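Local coordinates for protein design 2L4HC2_11 (Synthetic construct, PDB 5J2L), which is a computationally designed helical hairpin that pairs with a second copy of itself, a homodimer whose specificity is meant to come from buried hydrogen-bond networks, at residues Q21-I35 / E52-K66. Numbering follows the deposited sequence.
Sequences QRKDTEEIRKRLKEI and ELREIIRRLQEQSEK
With chi1 at 180°, Gln63 sets CG opposite its own backbone nitrogen and runs on extended, which carries its amide across to Gln21 and Thr25 on the facing helix. This is the middle of an antiparallel helical hairpin: segments 21-35 and 52-66, on helices 7-41 and 46-80, run antiparallel at 165°, with axes 10.8 Å apart at their closest, and Gln63, Arg59, Ile56 and Ile28 are knobs in holes of the opposite helix. Gln63 NE2 gives two hydrogen bonds. One reaches Gln21 OE1 at 3.1 Å, on a lone pair in the carbonyl plane, with the two amide planes steeply turned; the other goes to Thr25 OG1 at 2.8 Å, tilted from the Gln63 amide plane. Gln21 NE2 turns to Glu17, and Ser64 OG of this chain is hydrogen-bonded to Gln21 NE2 of the second subunit, so the buried polar cluster continues into the dimer interface, consistent with the designed network. A leucine in place of Gln63 would probably leave Gln21 OE1 and Thr25 OG1 without their shared donor in a buried layer.

Next to this layer the contact turns apolar. Ile28 CD1 sits 3.8 Å from Leu60 CD2, and Ile56 pushes CD1 against Arg31 CB while its CG1 meets Ile35 CD1 at 3.7 Å. Leu53 CD2 closes the far end against Leu32 and Ile35.

Salt bridges border this core. Arg59 lies with Ile28 CG1 over one guanidinium face and sends NH2 to the anti lone pair of Glu27 OE1, 2.7 Å away. Arg31, bent at chi2 and chi3, curls its guanidinium between two acids: NH1 donates to Glu34 OE1 in its own helix, and NH2 makes a nearly straight bond (173°) to Glu52 OE1. That same NH2 also donates to a water, which in turn donates to Glu52 O at 2.8 Å.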
ATOM      1  N   GLN A  21     -10.308  -5.594   0.834  1.00 25.20           N
ATOM      2  CA  GLN A  21      -8.989  -5.074   0.530  1.00 26.92           C
ATOM      3  C   GLN A  21      -8.872  -4.733  -0.935  1.00 23.72           C
ATOM      4  O   GLN A  21      -8.260  -3.722  -1.269  1.00 24.81           O
ATOM      5  CB  GLN A  21      -7.888  -6.049   0.942  1.00 28.28           C
ATOM      6  CG  GLN A  21      -7.771  -6.229   2.441  1.00 24.79           C
ATOM      7  CD  GLN A  21      -7.604  -4.893   3.146  1.00 31.51           C
ATOM      8  OE1 GLN A  21      -6.975  -3.966   2.618  1.00 41.44           O
ATOM      9  NE2 GLN A  21      -8.176  -4.776   4.339  1.00 31.97           N
ATOM     10  N   ARG A  22      -9.486  -5.543  -1.800  1.00 20.91           N
ATOM     11  CA  ARG A  22      -9.453  -5.271  -3.224  1.00 22.21           C
ATOM     12  C   ARG A  22     -10.090  -3.902  -3.472  1.00 30.41           C
ATOM     13  O   ARG A  22      -9.573  -3.101  -4.254  1.00 24.85           O
ATOM     14  CB  ARG A  22     -10.162  -6.370  -4.031  1.00 24.83           C
ATOM     15  CG  ARG A  22      -9.414  -7.695  -4.117  1.00 38.06           C
ATOM     16  CD  ARG A  22     -10.219  -8.824  -4.720  1.00 49.56           C
ATOM     17  NE  ARG A  22     -10.597  -8.609  -6.122  1.00 66.98           N
ATOM     18  CZ  ARG A  22     -11.282  -9.508  -6.884  1.00 70.81           C
ATOM     19  NH1 ARG A  22     -11.627 -10.683  -6.393  1.00 68.93           N
ATOM     20  NH2 ARG A  22     -11.609  -9.222  -8.137  1.00 48.70           N
ATOM     21  N   LYS A  23     -11.186  -3.629  -2.772  1.00 27.14           N
ATOM     22  CA  LYS A  23     -11.895  -2.364  -2.921  1.00 30.45           C
ATOM     23  C   LYS A  23     -11.027  -1.205  -2.414  1.00 27.75           C
ATOM     24  O   LYS A  23     -10.936  -0.159  -3.062  1.00 31.11           O
ATOM     25  CB  LYS A  23     -13.233  -2.444  -2.183  1.00 35.22           C
ATOM     26  CG  LYS A  23     -14.215  -3.419  -2.831  1.00 46.36           C
ATOM     27  CD  LYS A  23     -15.504  -3.575  -2.020  1.00 54.72           C
ATOM     28  CE  LYS A  23     -16.391  -4.664  -2.615  1.00 56.22           C
ATOM     29  NZ  LYS A  23     -17.623  -4.894  -1.806  1.00 66.83           N
ATOM     30  N   ASP A  24     -10.359  -1.420  -1.285  1.00 26.15           N
ATOM     31  CA  ASP A  24      -9.503  -0.402  -0.693  1.00 28.29           C
ATOM     32  C   ASP A  24      -8.340  -0.066  -1.640  1.00 30.73           C
ATOM     33  O   ASP A  24      -7.985   1.107  -1.799  1.00 22.49           O
ATOM     34  CB  ASP A  24      -9.005  -0.844   0.700  1.00 28.13           C
ATOM     35  CG  ASP A  24     -10.129  -0.849   1.775  1.00 44.60           C
ATOM     36  OD1 ASP A  24     -11.147  -0.245   1.536  1.00 48.78           O
ATOM     37  OD2 ASP A  24      -9.960  -1.455   2.814  1.00 42.47           O
ATOM     38  N   THR A  25      -7.767  -1.093  -2.280  1.00 23.70           N
ATOM     39  CA  THR A  25      -6.676  -0.884  -3.241  1.00 26.92           C
ATOM     40  C   THR A  25      -7.133   0.003  -4.382  1.00 23.47           C
ATOM     41  O   THR A  25      -6.395   0.891  -4.809  1.00 26.17           O
ATOM     42  CB  THR A  25      -6.124  -2.201  -3.814  1.00 30.36           C
ATOM     43  OG1 THR A  25      -5.547  -2.994  -2.771  1.00 27.17           O
ATOM     44  CG2 THR A  25      -5.060  -1.910  -4.863  1.00 42.54           C
ATOM     45  N   GLU A  26      -8.349  -0.240  -4.881  1.00 19.81           N
ATOM     46  CA  GLU A  26      -8.862   0.558  -5.988  1.00 33.97           C
ATOM     47  C   GLU A  26      -9.027   2.016  -5.555  1.00 28.48           C
ATOM     48  O   GLU A  26      -8.785   2.928  -6.342  1.00 27.20           O
ATOM     49  CB  GLU A  26     -10.182  -0.010  -6.536  1.00 30.51           C
ATOM     50  CG  GLU A  26     -10.730   0.749  -7.744  1.00 50.51           C
ATOM     51  CD  GLU A  26      -9.829   0.691  -8.956  1.00 61.10           C
ATOM     52  OE1 GLU A  26      -9.091  -0.260  -9.097  1.00 60.61           O
ATOM     53  OE2 GLU A  26      -9.879   1.614  -9.739  1.00 61.28           O
ATOM     54  N   GLU A  27      -9.441   2.229  -4.314  1.00 23.08           N
ATOM     55  CA  GLU A  27      -9.594   3.582  -3.815  1.00 19.42           C
ATOM     56  C   GLU A  27      -8.240   4.278  -3.731  1.00 20.15           C
ATOM     57  O   GLU A  27      -8.115   5.431  -4.126  1.00 22.38           O
ATOM     58  CB  GLU A  27     -10.273   3.593  -2.453  1.00 21.88           C
ATOM     59  CG  GLU A  27     -11.725   3.159  -2.473  1.00 27.24           C
ATOM     60  CD  GLU A  27     -12.376   3.255  -1.124  1.00 31.68           C
ATOM     61  OE1 GLU A  27     -11.718   3.654  -0.188  1.00 42.45           O
ATOM     62  OE2 GLU A  27     -13.541   2.948  -1.034  1.00 36.26           O
ATOM     63  N   ILE A  28      -7.225   3.575  -3.236  1.00 22.04           N
ATOM     64  CA  ILE A  28      -5.877   4.129  -3.141  1.00 19.68           C
ATOM     65  C   ILE A  28      -5.352   4.515  -4.512  1.00 21.45           C
ATOM     66  O   ILE A  28      -4.751   5.577  -4.671  1.00 18.53           O
ATOM     67  CB  ILE A  28      -4.926   3.165  -2.415  1.00 23.65           C
ATOM     68  CG1 ILE A  28      -5.338   3.099  -0.932  1.00 27.14           C
ATOM     69  CG2 ILE A  28      -3.463   3.571  -2.598  1.00 18.82           C
ATOM     70  CD1 ILE A  28      -4.686   1.985  -0.154  1.00 28.72           C
ATOM     71  N   ARG A  29      -5.583   3.643  -5.488  1.00 19.23           N
ATOM     72  CA  ARG A  29      -5.164   3.894  -6.852  1.00 22.62           C
ATOM     73  C   ARG A  29      -5.860   5.139  -7.405  1.00 19.36           C
ATOM     74  O   ARG A  29      -5.219   5.986  -8.020  1.00 19.04           O
ATOM     75  CB  ARG A  29      -5.436   2.708  -7.740  1.00 26.69           C
ATOM     76  CG  ARG A  29      -4.888   2.883  -9.143  1.00 45.94           C
ATOM     77  CD  ARG A  29      -5.131   1.701 -10.005  1.00 60.36           C
ATOM     78  NE  ARG A  29      -4.443   1.843 -11.278  1.00 81.29           N
ATOM     79  CZ  ARG A  29      -4.922   2.504 -12.349  1.00 79.35           C
ATOM     80  NH1 ARG A  29      -6.107   3.077 -12.297  1.00 63.85           N
ATOM     81  NH2 ARG A  29      -4.189   2.576 -13.448  1.00 83.94           N
ATOM     82  N   LYS A  30      -7.163   5.252  -7.180  1.00 21.95           N
ATOM     83  CA  LYS A  30      -7.895   6.424  -7.648  1.00 21.79           C
ATOM     84  C   LYS A  30      -7.406   7.702  -6.989  1.00 24.82           C
ATOM     85  O   LYS A  30      -7.226   8.711  -7.677  1.00 20.88           O
ATOM     86  CB  LYS A  30      -9.398   6.257  -7.435  1.00 28.65           C
ATOM     87  CG  LYS A  30     -10.039   5.246  -8.375  1.00 41.98           C
ATOM     88  CD  LYS A  30     -11.536   5.126  -8.128  1.00 51.13           C
ATOM     89  CE  LYS A  30     -12.175   4.125  -9.093  1.00 66.51           C
ATOM     90  NZ  LYS A  30     -13.631   3.946  -8.829  1.00 65.84           N
ATOM     91  N   ARG A  31      -7.154   7.655  -5.682  1.00 18.45           N
ATOM     92  CA  ARG A  31      -6.656   8.821  -4.967  1.00 16.99           C
ATOM     93  C   ARG A  31      -5.284   9.260  -5.464  1.00 19.06           C
ATOM     94  O   ARG A  31      -5.052  10.454  -5.620  1.00 19.74           O
ATOM     95  CB  ARG A  31      -6.609   8.585  -3.475  1.00 22.37           C
ATOM     96  CG  ARG A  31      -7.951   8.625  -2.792  1.00 23.37           C
ATOM     97  CD  ARG A  31      -8.470  10.015  -2.842  1.00 26.60           C
ATOM     98  NE  ARG A  31      -7.612  10.893  -2.070  1.00 27.04           N
ATOM     99  CZ  ARG A  31      -7.245  12.150  -2.401  1.00 32.93           C
ATOM    100  NH1 ARG A  31      -7.651  12.732  -3.512  1.00 29.01           N
ATOM    101  NH2 ARG A  31      -6.448  12.810  -1.586  1.00 25.88           N
ATOM    102  N   LEU A  32      -4.382   8.320  -5.720  1.00 15.32           N
ATOM    103  CA  LEU A  32      -3.066   8.696  -6.230  1.00 17.47           C
ATOM    104  C   LEU A  32      -3.181   9.391  -7.596  1.00 17.53           C
ATOM    105  O   LEU A  32      -2.436  10.334  -7.869  1.00 18.44           O
ATOM    106  CB  LEU A  32      -2.133   7.472  -6.257  1.00 15.87           C
ATOM    107  CG  LEU A  32      -1.634   7.007  -4.863  1.00 15.67           C
ATOM    108  CD1 LEU A  32      -0.959   5.647  -4.975  1.00 16.62           C
ATOM    109  CD2 LEU A  32      -0.636   8.040  -4.329  1.00 19.78           C
ATOM    110  N   LYS A  33      -4.127   8.947  -8.437  1.00 21.22           N
ATOM    111  CA  LYS A  33      -4.368   9.621  -9.721  1.00 19.62           C
ATOM    112  C   LYS A  33      -4.834  11.041  -9.498  1.00 25.12           C
ATOM    113  O   LYS A  33      -4.374  11.969 -10.169  1.00 23.62           O
ATOM    114  CB  LYS A  33      -5.413   8.878 -10.564  1.00 27.22           C
ATOM    115  CG  LYS A  33      -4.939   7.582 -11.174  1.00 24.15           C
ATOM    116  CD  LYS A  33      -6.061   6.895 -11.963  1.00 38.31           C
ATOM    117  CE  LYS A  33      -6.410   7.673 -13.235  1.00 47.43           C
ATOM    118  NZ  LYS A  33      -7.487   7.010 -14.034  1.00 55.30           N
ATOM    119  N   GLU A  34      -5.745  11.210  -8.539  1.00 19.68           N
ATOM    120  CA  GLU A  34      -6.282  12.522  -8.224  1.00 23.02           C
ATOM    121  C   GLU A  34      -5.168  13.447  -7.738  1.00 22.63           C
ATOM    122  O   GLU A  34      -5.081  14.613  -8.139  1.00 23.10           O
ATOM    123  CB  GLU A  34      -7.405  12.399  -7.175  1.00 18.18           C
ATOM    124  CG  GLU A  34      -8.676  11.727  -7.676  1.00 20.31           C
ATOM    125  CD  GLU A  34      -9.704  11.447  -6.589  1.00 26.79           C
ATOM    126  OE1 GLU A  34      -9.537  11.899  -5.483  1.00 27.59           O
ATOM    127  OE2 GLU A  34     -10.647  10.743  -6.863  1.00 35.92           O
ATOM    128  N   ILE A  35      -4.300  12.908  -6.890  1.00 16.41           N
ATOM    129  CA  ILE A  35      -3.232  13.707  -6.297  1.00 16.86           C
ATOM    130  C   ILE A  35      -2.268  14.128  -7.416  1.00 19.55           C
ATOM    131  O   ILE A  35      -1.841  15.286  -7.469  1.00 18.81           O
ATOM    132  CB  ILE A  35      -2.528  12.911  -5.178  1.00 20.37           C
ATOM    133  CG1 ILE A  35      -3.519  12.694  -4.024  1.00 29.24           C
ATOM    134  CG2 ILE A  35      -1.316  13.682  -4.662  1.00 20.82           C
ATOM    135  CD1 ILE A  35      -3.052  11.676  -2.986  1.00 24.35           C
ATOM    136  N   GLU A  52      -1.973  15.089   1.679  1.00 20.70           N
ATOM    137  CA  GLU A  52      -2.742  14.039   1.023  1.00 19.93           C
ATOM    138  C   GLU A  52      -1.910  12.754   0.860  1.00 18.95           C
ATOM    139  O   GLU A  52      -2.437  11.653   1.022  1.00 21.08           O
ATOM    140  CB  GLU A  52      -3.328  14.545  -0.307  1.00 21.76           C
ATOM    141  CG  GLU A  52      -4.416  15.608  -0.087  1.00 29.46           C
ATOM    142  CD  GLU A  52      -5.183  16.058  -1.316  1.00 57.42           C
ATOM    143  OE1 GLU A  52      -5.499  15.238  -2.150  1.00 48.05           O
ATOM    144  OE2 GLU A  52      -5.481  17.231  -1.397  1.00 63.85           O
ATOM    145  N   LEU A  53      -0.619  12.892   0.571  1.00 18.33           N
ATOM    146  CA  LEU A  53       0.239  11.729   0.408  1.00 17.54           C
ATOM    147  C   LEU A  53       0.484  11.016   1.744  1.00 18.57           C
ATOM    148  O   LEU A  53       0.543   9.787   1.790  1.00 18.68           O
ATOM    149  CB  LEU A  53       1.529  12.146  -0.274  1.00 16.00           C
ATOM    150  CG  LEU A  53       1.344  12.553  -1.741  1.00 16.46           C
ATOM    151  CD1 LEU A  53       2.637  13.151  -2.279  1.00 20.23           C
ATOM    152  CD2 LEU A  53       0.938  11.315  -2.547  1.00 17.83           C
ATOM    153  N   ARG A  54       0.583  11.806   2.814  1.00 20.21           N
ATOM    154  CA  ARG A  54       0.723  11.336   4.173  1.00 24.84           C
ATOM    155  C   ARG A  54      -0.426  10.363   4.465  1.00 22.66           C
ATOM    156  O   ARG A  54      -0.209   9.268   4.987  1.00 21.13           O
ATOM    157  CB  ARG A  54       0.755  12.557   5.130  1.00 31.69           C
ATOM    158  CG  ARG A  54       0.993  12.291   6.602  1.00 44.48           C
ATOM    159  CD  ARG A  54       1.093  13.543   7.456  1.00 42.47           C
ATOM    160  NE  ARG A  54       2.311  14.324   7.205  1.00 37.18           N
ATOM    161  CZ  ARG A  54       2.407  15.576   6.685  1.00 32.91           C
ATOM    162  NH1 ARG A  54       1.336  16.286   6.383  1.00 24.19           N
ATOM    163  NH2 ARG A  54       3.617  16.095   6.501  1.00 27.15           N
ATOM    164  N   GLU A  55      -1.641  10.766   4.083  1.00 20.83           N
ATOM    165  CA  GLU A  55      -2.843   9.954   4.267  1.00 19.26           C
ATOM    166  C   GLU A  55      -2.804   8.669   3.423  1.00 19.78           C
ATOM    167  O   GLU A  55      -3.192   7.605   3.909  1.00 19.40           O
ATOM    168  CB  GLU A  55      -4.088  10.801   3.994  1.00 23.45           C
ATOM    169  CG  GLU A  55      -5.432  10.062   4.092  1.00 22.44           C
ATOM    170  CD  GLU A  55      -5.729   9.449   5.440  1.00 37.92           C
ATOM    171  OE1 GLU A  55      -5.041   9.727   6.395  1.00 43.38           O
ATOM    172  OE2 GLU A  55      -6.672   8.692   5.512  1.00 41.38           O
ATOM    173  N   ILE A  56      -2.315   8.748   2.182  1.00 19.96           N
ATOM    174  CA  ILE A  56      -2.182   7.539   1.374  1.00 16.86           C
ATOM    175  C   ILE A  56      -1.265   6.549   2.055  1.00 15.56           C
ATOM    176  O   ILE A  56      -1.548   5.358   2.091  1.00 18.94           O
ATOM    177  CB  ILE A  56      -1.630   7.792  -0.053  1.00 19.47           C
ATOM    178  CG1 ILE A  56      -2.593   8.620  -0.900  1.00 20.82           C
ATOM    179  CG2 ILE A  56      -1.363   6.445  -0.726  1.00 18.71           C
ATOM    180  CD1 ILE A  56      -3.912   7.936  -1.161  1.00 27.96           C
ATOM    181  N   ILE A  57      -0.164   7.035   2.601  1.00 19.68           N
ATOM    182  CA  ILE A  57       0.763   6.124   3.237  1.00 22.76           C
ATOM    183  C   ILE A  57       0.099   5.423   4.407  1.00 20.44           C
ATOM    184  O   ILE A  57       0.234   4.211   4.561  1.00 19.98           O
ATOM    185  CB  ILE A  57       2.054   6.847   3.651  1.00 18.89           C
ATOM    186  CG1 ILE A  57       2.827   7.250   2.389  1.00 17.74           C
ATOM    187  CG2 ILE A  57       2.890   5.980   4.566  1.00 24.00           C
ATOM    188  CD1 ILE A  57       3.975   8.208   2.645  1.00 19.87           C
ATOM    189  N   ARG A  58      -0.622   6.184   5.212  1.00 22.91           N
ATOM    190  CA  ARG A  58      -1.296   5.634   6.368  1.00 21.68           C
ATOM    191  C   ARG A  58      -2.222   4.493   5.918  1.00 24.81           C
ATOM    192  O   ARG A  58      -2.246   3.418   6.523  1.00 26.83           O
ATOM    193  CB  ARG A  58      -2.057   6.741   7.104  1.00 26.62           C
ATOM    194  CG  ARG A  58      -2.604   6.353   8.466  1.00 44.68           C
ATOM    195  CD  ARG A  58      -3.513   7.385   9.016  1.00 43.45           C
ATOM    196  NE  ARG A  58      -4.705   7.479   8.198  1.00 44.30           N
ATOM    197  CZ  ARG A  58      -5.685   6.556   8.207  1.00 53.75           C
ATOM    198  NH1 ARG A  58      -5.579   5.507   8.995  1.00 57.54           N
ATOM    199  NH2 ARG A  58      -6.737   6.694   7.421  1.00 57.04           N
ATOM    200  N   ARG A  59      -2.966   4.731   4.840  1.00 20.99           N
ATOM    201  CA  ARG A  59      -3.877   3.752   4.290  1.00 20.66           C
ATOM    202  C   ARG A  59      -3.139   2.496   3.808  1.00 24.40           C
ATOM    203  O   ARG A  59      -3.587   1.377   4.047  1.00 20.83           O
ATOM    204  CB  ARG A  59      -4.697   4.386   3.161  1.00 24.82           C
ATOM    205  CG  ARG A  59      -5.673   5.447   3.654  1.00 25.19           C
ATOM    206  CD  ARG A  59      -6.567   5.972   2.589  1.00 33.53           C
ATOM    207  NE  ARG A  59      -7.518   4.968   2.147  1.00 36.85           N
ATOM    208  CZ  ARG A  59      -8.443   5.151   1.186  1.00 33.63           C
ATOM    209  NH1 ARG A  59      -8.529   6.315   0.575  1.00 40.45           N
ATOM    210  NH2 ARG A  59      -9.264   4.160   0.877  1.00 34.48           N
ATOM    211  N   LEU A  60      -2.001   2.670   3.148  1.00 22.17           N
ATOM    212  CA  LEU A  60      -1.238   1.514   2.704  1.00 20.37           C
ATOM    213  C   LEU A  60      -0.751   0.709   3.892  1.00 20.68           C
ATOM    214  O   LEU A  60      -0.779  -0.515   3.863  1.00 23.08           O
ATOM    215  CB  LEU A  60      -0.040   1.930   1.818  1.00 21.96           C
ATOM    216  CG  LEU A  60      -0.376   2.423   0.411  1.00 19.99           C
ATOM    217  CD1 LEU A  60       0.889   2.977  -0.244  1.00 20.59           C
ATOM    218  CD2 LEU A  60      -0.920   1.264  -0.401  1.00 26.25           C
ATOM    219  N   GLN A  61      -0.311   1.404   4.935  1.00 24.08           N
ATOM    220  CA  GLN A  61       0.187   0.746   6.128  1.00 28.00           C
ATOM    221  C   GLN A  61      -0.927  -0.068   6.777  1.00 25.19           C
ATOM    222  O   GLN A  61      -0.703  -1.193   7.225  1.00 23.82           O
ATOM    223  CB  GLN A  61       0.755   1.775   7.087  1.00 26.91           C
ATOM    224  CG  GLN A  61       2.028   2.433   6.597  1.00 29.36           C
ATOM    225  CD  GLN A  61       2.508   3.517   7.545  1.00 32.63           C
ATOM    226  OE1 GLN A  61       1.726   4.106   8.298  1.00 47.85           O
ATOM    227  NE2 GLN A  61       3.803   3.790   7.521  1.00 35.71           N
ATOM    228  N   GLU A  62      -2.126   0.493   6.808  1.00 20.27           N
ATOM    229  CA  GLU A  62      -3.261  -0.226   7.361  1.00 24.58           C
ATOM    230  C   GLU A  62      -3.581  -1.466   6.537  1.00 26.69           C
ATOM    231  O   GLU A  62      -3.853  -2.535   7.089  1.00 27.84           O
ATOM    232  CB  GLU A  62      -4.491   0.676   7.467  1.00 29.26           C
ATOM    233  CG  GLU A  62      -4.386   1.757   8.534  1.00 35.28           C
ATOM    234  CD  GLU A  62      -5.620   2.616   8.645  1.00 57.73           C
ATOM    235  OE1 GLU A  62      -6.406   2.651   7.725  1.00 56.33           O
ATOM    236  OE2 GLU A  62      -5.785   3.235   9.672  1.00 53.63           O
ATOM    237  N   GLN A  63      -3.534  -1.331   5.218  1.00 18.29           N
ATOM    238  CA  GLN A  63      -3.803  -2.458   4.343  1.00 21.98           C
ATOM    239  C   GLN A  63      -2.810  -3.576   4.584  1.00 19.04           C
ATOM    240  O   GLN A  63      -3.189  -4.742   4.701  1.00 22.05           O
ATOM    241  CB  GLN A  63      -3.817  -2.031   2.868  1.00 20.55           C
ATOM    242  CG  GLN A  63      -4.094  -3.183   1.929  1.00 27.79           C
ATOM    243  CD  GLN A  63      -4.361  -2.750   0.508  1.00 36.94           C
ATOM    244  OE1 GLN A  63      -3.522  -2.147  -0.172  1.00 35.62           O
ATOM    245  NE2 GLN A  63      -5.572  -3.069   0.060  1.00 24.87           N
ATOM    246  N   SER A  64      -1.557  -3.197   4.652  1.00 22.01           N
ATOM    247  CA  SER A  64      -0.447  -4.080   4.881  1.00 23.13           C
ATOM    248  C   SER A  64      -0.642  -4.883   6.172  1.00 22.59           C
ATOM    249  O   SER A  64      -0.491  -6.104   6.170  1.00 23.54           O
ATOM    250  CB  SER A  64       0.820  -3.256   4.906  1.00 22.23           C
ATOM    251  OG  SER A  64       1.939  -4.045   5.141  1.00 27.56           O
ATOM    252  N   GLU A  65      -1.008  -4.196   7.253  1.00 25.19           N
ATOM    253  CA  GLU A  65      -1.209  -4.877   8.531  1.00 29.40           C
ATOM    254  C   GLU A  65      -2.375  -5.850   8.463  1.00 28.84           C
ATOM    255  O   GLU A  65      -2.286  -6.947   9.014  1.00 31.77           O
ATOM    256  CB  GLU A  65      -1.391  -3.873   9.652  1.00 28.56           C
ATOM    257  CG  GLU A  65      -0.119  -3.094   9.960  1.00 44.18           C
ATOM    258  CD  GLU A  65       1.026  -3.997  10.361  1.00 58.89           C
ATOM    259  OE1 GLU A  65       0.815  -4.869  11.175  1.00 60.52           O
ATOM    260  OE2 GLU A  65       2.109  -3.820   9.848  1.00 53.25           O
ATOM    261  N   LYS A  66      -3.438  -5.498   7.741  1.00 26.52           N
ATOM    262  CA  LYS A  66      -4.542  -6.432   7.604  1.00 24.04           C
ATOM    263  C   LYS A  66      -4.143  -7.650   6.807  1.00 28.37           C
ATOM    264  O   LYS A  66      -4.549  -8.764   7.139  1.00 25.77           O
ATOM    265  CB  LYS A  66      -5.781  -5.764   7.007  1.00 30.05           C
ATOM    266  CG  LYS A  66      -6.517  -4.904   8.018  1.00 41.29           C
ATOM    267  CD  LYS A  66      -7.107  -5.814   9.095  1.00 49.28           C
ATOM    268  CE  LYS A  66      -7.726  -5.044  10.252  1.00 61.99           C
ATOM    269  NZ  LYS A  66      -8.205  -5.976  11.324  1.00 62.53           N
TER
HETATM  270  O   HOH W   1      -7.137   9.413   1.030  1.00 25.46           O
HETATM  271  O   HOH W   2      -5.225  11.656   0.561  1.00 26.60           O